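Local coordinates for 1-phosphatidylinositol 4,5-bisphosphate phosphodiesterase (Drosophila melanogaster, PDB 6IRB), which is a phospholipase C-beta, also known as the no receptor potential A protein, with a long helix that folds back on itself at one end, at residues Q122-H127 and R188-L193. The protein carries 2 engineered substitutions. Sequence-based numbering, arbitrary orientation.
Sequences QLEDRH and RAMEKL
L123 and M190 meet across an antiparallel helical hairpin, consistent with the C-terminal coiled-coil region of phospholipase C-beta. Helix 18-150 packs here against helix 157-210. Their axes come within 10.7 Å of each other in these segments, with their N-to-C directions 176° apart, almost exactly antiparallel.

The apolar contacts dominate. M190 is modelled as selenomethionine. The chain bends at chi2 (48°), which places SE, and again at chi3 (77°), which sets M190 CE 3.6 Å from L123 CB. The same methyl lies beside E124 N and CG; the M190 and E124 side chains cross at about a right angle. L123 CD2 lies 3.5 Å from L193 CD2, and the two leucines pass each other in opposite directions. M190 and L193 also pack on I120, about one turn before L123 on helix 18-150.

No hydrogen bond joins the two segments. Just beyond them, Q186 NE2 is bonded to H127 O, which adds a polar tie between the helices.

The H127 imidazole fills the other end of the contact. Within its own helix, L123 CG sits over one ring face, offset toward the rim. At the ring edge, near its plane, A189 CB lies 3.8 Å from H127 NE2.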
loop_
_atom_site.group_PDB
_atom_site.type_symbol
_atom_site.label_atom_id
_atom_site.label_comp_id
_atom_site.label_asym_id
_atom_site.label_seq_id
_atom_site.Cartn_x
_atom_site.Cartn_y
_atom_site.Cartn_z
ATOM N N GLN A 122 -27.057 -33.856 -3.012
ATOM C CA GLN A 122 -26.848 -34.834 -4.067
ATOM C C GLN A 122 -27.016 -36.244 -3.523
ATOM O O GLN A 122 -27.569 -37.122 -4.197
ATOM C CB GLN A 122 -25.456 -34.651 -4.666
ATOM C CG GLN A 122 -25.429 -33.773 -5.893
ATOM C CD GLN A 122 -24.072 -33.738 -6.553
ATOM O OE1 GLN A 122 -23.189 -34.537 -6.235
ATOM N NE2 GLN A 122 -23.893 -32.799 -7.475
ATOM N N LEU A 123 -26.528 -36.484 -2.307
ATOM C CA LEU A 123 -26.717 -37.791 -1.692
ATOM C C LEU A 123 -28.179 -38.038 -1.342
ATOM O O LEU A 123 -28.772 -39.029 -1.785
ATOM C CB LEU A 123 -25.845 -37.926 -0.450
ATOM C CG LEU A 123 -25.573 -39.400 -0.148
ATOM C CD1 LEU A 123 -25.136 -40.123 -1.417
ATOM C CD2 LEU A 123 -24.595 -39.623 1.010
ATOM N N GLU A 124 -28.762 -37.162 -0.510
ATOM C CA GLU A 124 -30.189 -37.224 -0.188
ATOM C C GLU A 124 -31.048 -37.473 -1.417
ATOM O O GLU A 124 -31.889 -38.381 -1.434
ATOM C CB GLU A 124 -30.646 -35.938 0.524
ATOM C CG GLU A 124 -30.619 -35.986 2.070
ATOM C CD GLU A 124 -31.457 -37.127 2.696
ATOM O OE1 GLU A 124 -32.232 -37.802 1.978
ATOM O OE2 GLU A 124 -31.337 -37.358 3.926
ATOM N N ASP A 125 -30.854 -36.656 -2.454
ATOM C CA ASP A 125 -31.631 -36.818 -3.675
ATOM C C ASP A 125 -31.407 -38.197 -4.286
ATOM O O ASP A 125 -32.369 -38.860 -4.692
ATOM C CB ASP A 125 -31.287 -35.699 -4.656
ATOM C CG ASP A 125 -32.137 -34.451 -4.433
ATOM O OD1 ASP A 125 -32.293 -34.039 -3.261
ATOM O OD2 ASP A 125 -32.647 -33.883 -5.420
ATOM N N ARG A 126 -30.152 -38.660 -4.338
ATOM C CA ARG A 126 -29.900 -40.029 -4.779
ATOM C C ARG A 126 -30.593 -41.039 -3.880
ATOM O O ARG A 126 -31.357 -41.886 -4.359
ATOM C CB ARG A 126 -28.409 -40.338 -4.834
ATOM C CG ARG A 126 -28.208 -41.634 -5.604
ATOM C CD ARG A 126 -26.956 -42.393 -5.220
ATOM N NE ARG A 126 -26.346 -43.026 -6.386
ATOM C CZ ARG A 126 -26.179 -44.341 -6.512
ATOM N NH1 ARG A 126 -26.590 -45.161 -5.549
ATOM N NH2 ARG A 126 -25.619 -44.842 -7.605
ATOM N N HIS A 127 -30.354 -40.945 -2.565
ATOM C CA HIS A 127 -30.851 -41.950 -1.628
ATOM C C HIS A 127 -32.329 -42.241 -1.850
ATOM O O HIS A 127 -32.765 -43.388 -1.707
ATOM C CB HIS A 127 -30.640 -41.472 -0.191
ATOM C CG HIS A 127 -29.272 -41.739 0.348
ATOM N ND1 HIS A 127 -28.284 -42.353 -0.390
ATOM C CD2 HIS A 127 -28.725 -41.467 1.557
ATOM C CE1 HIS A 127 -27.187 -42.451 0.342
ATOM N NE2 HIS A 127 -27.427 -41.920 1.528
ATOM N N ARG A 188 -25.383 -45.180 6.743
ATOM C CA ARG A 188 -23.928 -45.235 6.787
ATOM C C ARG A 188 -23.333 -44.268 5.778
ATOM O O ARG A 188 -22.399 -43.516 6.087
ATOM C CB ARG A 188 -23.466 -46.659 6.499
ATOM C CG ARG A 188 -22.994 -47.374 7.730
ATOM C CD ARG A 188 -24.039 -48.369 8.177
ATOM N NE ARG A 188 -23.700 -48.961 9.463
ATOM C CZ ARG A 188 -23.103 -50.136 9.607
ATOM N NH1 ARG A 188 -22.787 -50.851 8.531
ATOM N NH2 ARG A 188 -22.831 -50.597 10.823
ATOM N N ALA A 189 -23.882 -44.263 4.563
ATOM C CA ALA A 189 -23.376 -43.369 3.536
ATOM C C ALA A 189 -23.493 -41.922 3.977
ATOM O O ALA A 189 -22.552 -41.131 3.811
ATOM C CB ALA A 189 -24.136 -43.592 2.230
HETATM N N MSE A 190 -24.635 -41.561 4.551
HETATM C CA MSE A 190 -24.828 -40.207 4.996
HETATM C C MSE A 190 -23.841 -39.818 6.094
HETATM O O MSE A 190 -23.206 -38.769 6.021
HETATM C CB MSE A 190 -26.247 -39.994 5.470
HETATM C CG MSE A 190 -26.510 -38.537 5.690
HETATM SE SE MSE A 190 -25.869 -37.550 4.112
HETATM C CE MSE A 190 -27.294 -37.908 2.802
ATOM N N GLU A 191 -23.728 -40.631 7.141
ATOM C CA GLU A 191 -22.789 -40.278 8.204
ATOM C C GLU A 191 -21.408 -40.031 7.618
ATOM O O GLU A 191 -20.797 -38.983 7.857
ATOM C CB GLU A 191 -22.750 -41.347 9.293
ATOM C CG GLU A 191 -22.432 -40.733 10.639
ATOM C CD GLU A 191 -22.662 -41.671 11.803
ATOM O OE1 GLU A 191 -21.950 -42.695 11.890
ATOM O OE2 GLU A 191 -23.548 -41.372 12.638
ATOM N N LYS A 192 -20.895 -41.001 6.857
ATOM C CA LYS A 192 -19.562 -40.856 6.292
ATOM C C LYS A 192 -19.458 -39.549 5.510
ATOM O O LYS A 192 -18.475 -38.810 5.650
ATOM C CB LYS A 192 -19.246 -42.080 5.421
ATOM C CG LYS A 192 -18.187 -41.894 4.301
ATOM C CD LYS A 192 -16.902 -41.129 4.666
ATOM C CE LYS A 192 -16.433 -40.305 3.455
ATOM N NZ LYS A 192 -15.087 -39.713 3.627
ATOM N N LEU A 193 -20.480 -39.226 4.712
ATOM C CA LEU A 193 -20.528 -37.919 4.062
ATOM C C LEU A 193 -20.376 -36.775 5.063
ATOM O O LEU A 193 -19.477 -35.934 4.924
ATOM C CB LEU A 193 -21.820 -37.757 3.248
ATOM C CG LEU A 193 -21.736 -36.566 2.277
ATOM C CD1 LEU A 193 -20.325 -36.393 1.763
ATOM C CD2 LEU A 193 -22.687 -36.666 1.092
#